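Local coordinates for nicotinate-nucleotide pyrophosphorylase (Francisella tularensis subsp. tularensis, PDB 3TQV), which catalyses the decarboxylating transfer of phosphoribose from 5-phospho-alpha-D-ribose 1-diphosphate to quinolinate, giving nicotinate ribonucleotide for NAD(+) biosynthesis, at the interface of chains A and B. Sequence-based numbering; all coordinates share one arbitrary frame. Chains: chain A/B, Nicotinate-nucleotide pyrophosphorylase.

Contact 1: the interface of chains A and B. Residues chain A 145-147; chain B 26, 29, 112-113, 148.
A:Pro146 and A:Gly147, pressed against chain B, have backbone torsions close to those of the two central residues of a type II turn, with phi of A:Gly147 at 91°, a value that glycine adopts with ease. The pyrrolidine ring, already restrained by its closure on the backbone, probably loses little freedom here; it forms the apex and slides past B:Phe113 of helix 100-130. Its CG sits over the middle of the aromatic face, 3.5 Å from the ring centroid, in a CH-pi contact. B:Phe148 meets the same loop differently: its edge points in plane at the proline carbonyl, with CE2 3.3 Å from A:Pro146 O. Ring hydrogens there carry slight positive charge and would suit a carbonyl oxygen. B:Phe148 CZ also lies 3.7 Å from A:Pro146 CB. A:Ile145 crosses this ring obliquely, its CG2 branch 4.0 Å from B:Phe148 CE2, the carbon that also faces the carbonyl oxygen. B:Ser26 of helix 16-31, a small residue that may suit this close fit, turns its hydroxyl to the proline ring beside CB. One turn on, B:Glu29 holds the glycine. Its CG takes the crowded position between backbone N and carbonyl carbon (chi1 77°), and the chain then runs extended to carry the carboxylate across. The carboxylate carbon CD lies 3.7 Å from A:Gly147 CA. A:Gly147 N donates a nearly straight 2.8 Å hydrogen bond to B:Glu29 OE1, arriving on the syn side, 30° out of the carboxylate plane.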
ATOM      1  N   ILE A 145       2.960   3.134  -4.707  1.00 24.58           N
ATOM      2  CA  ILE A 145       1.513   2.988  -4.668  1.00 18.76           C
ATOM      3  C   ILE A 145       0.816   4.095  -5.467  1.00 19.62           C
ATOM      4  O   ILE A 145       1.053   5.288  -5.233  1.00 20.01           O
ATOM      5  CB  ILE A 145       0.987   3.000  -3.235  1.00 18.59           C
ATOM      6  CG1 ILE A 145       1.665   1.897  -2.430  1.00 16.25           C
ATOM      7  CG2 ILE A 145      -0.520   2.804  -3.243  1.00 16.98           C
ATOM      8  CD1 ILE A 145       1.444   0.522  -3.023  1.00 17.61           C
ATOM      9  N   PRO A 146      -0.036   3.694  -6.429  1.00 13.04           N
ATOM     10  CA  PRO A 146      -0.762   4.665  -7.246  1.00 15.52           C
ATOM     11  C   PRO A 146      -1.329   5.777  -6.366  1.00 15.08           C
ATOM     12  O   PRO A 146      -2.055   5.484  -5.411  1.00 14.44           O
ATOM     13  CB  PRO A 146      -1.873   3.814  -7.862  1.00 13.17           C
ATOM     14  CG  PRO A 146      -1.238   2.515  -8.044  1.00 12.22           C
ATOM     15  CD  PRO A 146      -0.313   2.314  -6.867  1.00 10.54           C
ATOM     16  N   GLY A 147      -0.981   7.025  -6.673  1.00 11.99           N
ATOM     17  CA  GLY A 147      -1.435   8.161  -5.889  1.00 10.54           C
ATOM     18  C   GLY A 147      -0.508   8.570  -4.747  1.00 12.53           C
ATOM     19  O   GLY A 147      -0.657   9.658  -4.181  1.00 12.23           O
TER
ATOM     20  N   SER B  26      -3.028   8.797 -10.825  1.00 18.12           N
ATOM     21  CA  SER B  26      -1.820   7.975 -10.993  1.00 18.42           C
ATOM     22  C   SER B  26      -1.004   8.356 -12.209  1.00 21.87           C
ATOM     23  O   SER B  26       0.212   8.283 -12.194  1.00 16.64           O
ATOM     24  CB  SER B  26      -2.207   6.511 -11.162  1.00 22.79           C
ATOM     25  OG  SER B  26      -1.976   5.795  -9.972  1.00 32.92           O
ATOM     26  N   GLU B  29       0.593  12.156 -11.578  1.00 24.69           N
ATOM     27  CA  GLU B  29       1.732  12.200 -10.681  1.00 21.61           C
ATOM     28  C   GLU B  29       2.974  11.655 -11.371  1.00 25.64           C
ATOM     29  O   GLU B  29       4.103  11.994 -10.998  1.00 24.16           O
ATOM     30  CB  GLU B  29       1.443  11.380  -9.423  1.00 24.18           C
ATOM     31  CG  GLU B  29       1.546   9.862  -9.610  1.00 23.55           C
ATOM     32  CD  GLU B  29       1.162   9.064  -8.360  1.00 22.52           C
ATOM     33  OE1 GLU B  29       0.903   7.859  -8.501  1.00 16.20           O
ATOM     34  OE2 GLU B  29       1.122   9.628  -7.243  1.00 25.52           O
ATOM     35  N   ASN B 112       1.874  -1.256 -11.725  1.00 28.62           N
ATOM     36  CA  ASN B 112       1.745  -0.809 -10.338  1.00 21.20           C
ATOM     37  C   ASN B 112       0.373  -1.105  -9.738  1.00 26.97           C
ATOM     38  O   ASN B 112       0.238  -1.280  -8.529  1.00 30.82           O
ATOM     39  CB  ASN B 112       2.065   0.675 -10.191  1.00 21.71           C
ATOM     40  CG  ASN B 112       3.545   0.934 -10.078  1.00 22.77           C
ATOM     41  OD1 ASN B 112       3.996   2.073 -10.175  1.00 22.71           O
ATOM     42  ND2 ASN B 112       4.316  -0.126  -9.891  1.00 23.21           N
ATOM     43  N   PHE B 113      -0.653  -1.150 -10.577  1.00 23.29           N
ATOM     44  CA  PHE B 113      -1.968  -1.543 -10.085  1.00 24.33           C
ATOM     45  C   PHE B 113      -2.121  -3.059  -9.943  1.00 25.14           C
ATOM     46  O   PHE B 113      -2.684  -3.548  -8.957  1.00 25.27           O
ATOM     47  CB  PHE B 113      -3.084  -0.978 -10.956  1.00 20.90           C
ATOM     48  CG  PHE B 113      -3.470   0.430 -10.610  1.00 20.88           C
ATOM     49  CD1 PHE B 113      -3.025   1.489 -11.376  1.00 17.00           C
ATOM     50  CD2 PHE B 113      -4.293   0.689  -9.533  1.00 21.33           C
ATOM     51  CE1 PHE B 113      -3.396   2.767 -11.083  1.00 20.42           C
ATOM     52  CE2 PHE B 113      -4.672   1.980  -9.234  1.00 15.16           C
ATOM     53  CZ  PHE B 113      -4.223   3.020 -10.005  1.00 19.65           C
ATOM     54  N   PHE B 148      -8.033   3.407  -1.301  1.00 10.69           N
ATOM     55  CA  PHE B 148      -8.097   2.076  -1.887  1.00 13.22           C
ATOM     56  C   PHE B 148      -8.980   1.192  -1.040  1.00 12.70           C
ATOM     57  O   PHE B 148      -8.745  -0.014  -0.961  1.00 13.45           O
ATOM     58  CB  PHE B 148      -6.704   1.444  -1.955  1.00 10.09           C
ATOM     59  CG  PHE B 148      -5.853   1.979  -3.060  1.00 10.47           C
ATOM     60  CD1 PHE B 148      -5.732   1.277  -4.253  1.00 13.17           C
ATOM     61  CD2 PHE B 148      -5.173   3.183  -2.905  1.00  7.12           C
ATOM     62  CE1 PHE B 148      -4.966   1.765  -5.302  1.00 10.06           C
ATOM     63  CE2 PHE B 148      -4.380   3.689  -3.932  1.00  8.60           C
ATOM     64  CZ  PHE B 148      -4.270   2.970  -5.150  1.00 10.07           C
TER

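Contact 2: the interface of chains A and B. Residues chain A 172-174, 178; chain B 37-38, 40, 104.
Where B:Thr37 meets A:Leu173 and A:His178, two copies of a NadC/ModD-family phosphoribosyltransferase join in a two-fold homodimer interface, a dimer that is probably the building unit of the hexamer of three homodimers. Segments of the N-terminal part of chain B, the loop at B:Thr37, the 3-10 turn 38-40 and helix 100-130, pack against strand 172-174 of the C-terminal domain of chain A and the loop after it. B:Thr37 is suited to the central place because it branches at CB into a polar and an apolar arm. The hydroxyl OG1 stands beside its own backbone N and anti to the carbonyl carbon (chi1 -59°), and accepts a hydrogen bond of 3.0 Å from A:Leu173 N, 161° at the hydrogen. A backbone amide of the strand is thereby satisfied by the neighbouring subunit. The methyl CG2 points the other way, over the centre of the imidazole face of A:His178, 3.5 Å from the ring centroid, in a CH-pi contact. B:Leu104 slides past on the opposite side, CD1 set out beyond the ring's rim near A:His178 CE1, 3.7 Å away. The leucine thus gives that side of the imidazole at most a partial cover. At the other flank A:Tyr172 runs obliquely past the threonine, its ring carbon CD1 4.0 Å from B:Thr37 CA. B:Leu40 meets this tyrosine at about a right angle, a flexible aliphatic branch against a broad aromatic ring, with CD1 4.1 Å from A:Tyr172 CE1.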
ATOM      1  N   TYR A 172      15.823  11.709 -17.863  1.00 27.86           N
ATOM      2  CA  TYR A 172      15.844  10.674 -18.887  1.00 20.48           C
ATOM      3  C   TYR A 172      16.177   9.322 -18.287  1.00 26.13           C
ATOM      4  O   TYR A 172      16.972   9.226 -17.361  1.00 27.67           O
ATOM      5  CB  TYR A 172      16.871  10.998 -19.979  1.00 23.27           C
ATOM      6  CG  TYR A 172      16.394  12.014 -20.988  1.00 23.00           C
ATOM      7  CD1 TYR A 172      15.399  11.691 -21.904  1.00 22.99           C
ATOM      8  CD2 TYR A 172      16.939  13.303 -21.032  1.00 24.57           C
ATOM      9  CE1 TYR A 172      14.954  12.617 -22.832  1.00 24.79           C
ATOM     10  CE2 TYR A 172      16.500  14.238 -21.961  1.00 21.20           C
ATOM     11  CZ  TYR A 172      15.505  13.884 -22.858  1.00 22.28           C
ATOM     12  OH  TYR A 172      15.055  14.788 -23.795  1.00 26.44           O
ATOM     13  N   LEU A 173      15.566   8.272 -18.819  1.00 14.65           N
ATOM     14  CA  LEU A 173      15.986   6.914 -18.476  1.00 25.11           C
ATOM     15  C   LEU A 173      15.958   6.019 -19.699  1.00 31.75           C
ATOM     16  O   LEU A 173      14.955   5.377 -19.991  1.00 38.33           O
ATOM     17  CB  LEU A 173      15.156   6.311 -17.331  1.00 25.58           C
ATOM     18  CG  LEU A 173      15.662   4.946 -16.837  1.00 38.57           C
ATOM     19  CD1 LEU A 173      17.167   4.779 -17.079  1.00 35.81           C
ATOM     20  CD2 LEU A 173      15.327   4.723 -15.377  1.00 35.38           C
ATOM     21  N   ILE A 174      17.074   5.994 -20.417  1.00 23.26           N
ATOM     22  CA  ILE A 174      17.171   5.209 -21.632  1.00 20.91           C
ATOM     23  C   ILE A 174      17.326   3.741 -21.290  1.00 30.57           C
ATOM     24  O   ILE A 174      18.372   3.328 -20.799  1.00 32.33           O
ATOM     25  CB  ILE A 174      18.325   5.668 -22.531  1.00 21.38           C
ATOM     26  CG1 ILE A 174      18.370   7.198 -22.584  1.00 17.57           C
ATOM     27  CG2 ILE A 174      18.130   5.095 -23.924  1.00 27.22           C
ATOM     28  CD1 ILE A 174      19.438   7.756 -23.483  1.00 15.21           C
ATOM     29  N   HIS A 178      14.135   1.788 -25.615  1.00 64.16           N
ATOM     30  CA  HIS A 178      14.528   2.989 -26.336  1.00 58.47           C
ATOM     31  C   HIS A 178      15.812   2.719 -27.114  1.00 58.52           C
ATOM     32  O   HIS A 178      16.041   3.283 -28.180  1.00 51.70           O
ATOM     33  CB  HIS A 178      14.748   4.150 -25.365  1.00 43.54           C
ATOM     34  CG  HIS A 178      13.777   4.190 -24.226  1.00 43.59           C
ATOM     35  ND1 HIS A 178      12.538   4.794 -24.319  1.00 37.88           N
ATOM     36  CD2 HIS A 178      13.871   3.722 -22.958  1.00 46.22           C
ATOM     37  CE1 HIS A 178      11.910   4.683 -23.162  1.00 35.91           C
ATOM     38  NE2 HIS A 178      12.697   4.039 -22.318  1.00 42.13           N
TER
ATOM     39  N   THR B  37      11.395  10.538 -22.276  1.00 46.92           N
ATOM     40  CA  THR B  37      12.248   9.486 -22.825  1.00 43.02           C
ATOM     41  C   THR B  37      11.506   8.682 -23.890  1.00 44.99           C
ATOM     42  O   THR B  37      12.117   8.142 -24.814  1.00 35.37           O
ATOM     43  CB  THR B  37      12.784   8.544 -21.723  1.00 40.91           C
ATOM     44  OG1 THR B  37      13.526   9.300 -20.763  1.00 42.82           O
ATOM     45  CG2 THR B  37      13.699   7.500 -22.311  1.00 42.56           C
ATOM     46  N   ALA B  38      10.187   8.609 -23.764  1.00 48.40           N
ATOM     47  CA  ALA B  38       9.365   7.958 -24.779  1.00 52.17           C
ATOM     48  C   ALA B  38       9.529   8.643 -26.139  1.00 46.50           C
ATOM     49  O   ALA B  38       9.337   8.028 -27.190  1.00 40.31           O
ATOM     50  CB  ALA B  38       7.904   7.948 -24.355  1.00 49.77           C
ATOM     51  N   LEU B  40      12.046   9.404 -27.561  1.00 32.58           N
ATOM     52  CA  LEU B  40      13.215   8.878 -28.245  1.00 27.99           C
ATOM     53  C   LEU B  40      12.900   7.580 -28.983  1.00 27.85           C
ATOM     54  O   LEU B  40      13.759   7.043 -29.685  1.00 39.85           O
ATOM     55  CB  LEU B  40      14.370   8.674 -27.260  1.00 30.37           C
ATOM     56  CG  LEU B  40      14.913   9.902 -26.507  1.00 31.29           C
ATOM     57  CD1 LEU B  40      15.796   9.476 -25.357  1.00 25.55           C
ATOM     58  CD2 LEU B  40      15.677  10.853 -27.424  1.00 32.81           C
ATOM     59  N   LEU B 104       5.026   2.273 -23.690  1.00 18.72           N
ATOM     60  CA  LEU B 104       6.142   2.474 -22.782  1.00 22.12           C
ATOM     61  C   LEU B 104       5.741   3.402 -21.648  1.00 18.90           C
ATOM     62  O   LEU B 104       6.344   3.391 -20.569  1.00 14.96           O
ATOM     63  CB  LEU B 104       7.365   3.050 -23.510  1.00 22.51           C
ATOM     64  CG  LEU B 104       8.119   2.113 -24.457  1.00 22.06           C
ATOM     65  CD1 LEU B 104       9.314   2.820 -25.099  1.00 24.77           C
ATOM     66  CD2 LEU B 104       8.530   0.818 -23.753  1.00 18.75           C
TER

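Contacts 1 and 2 lie about 21 Å apart, measured between the centres of their C-alpha atoms, along the same two-fold interface, and each recurs with the chains exchanged. Helix 100-130 of chain B serves both, through B:Leu104 in contact 2 and B:Asn112 and B:Phe113 in contact 1. Between them on this helix lies B:Arg108, a predicted substrate-binding residue. On chain A the contacting segments adjoin further predicted substrate residues, A:Lys143 before contact 1 and A:Lys175 after strand 172-174. This placement suggests that the dimer brings together active-site residues of both subunits.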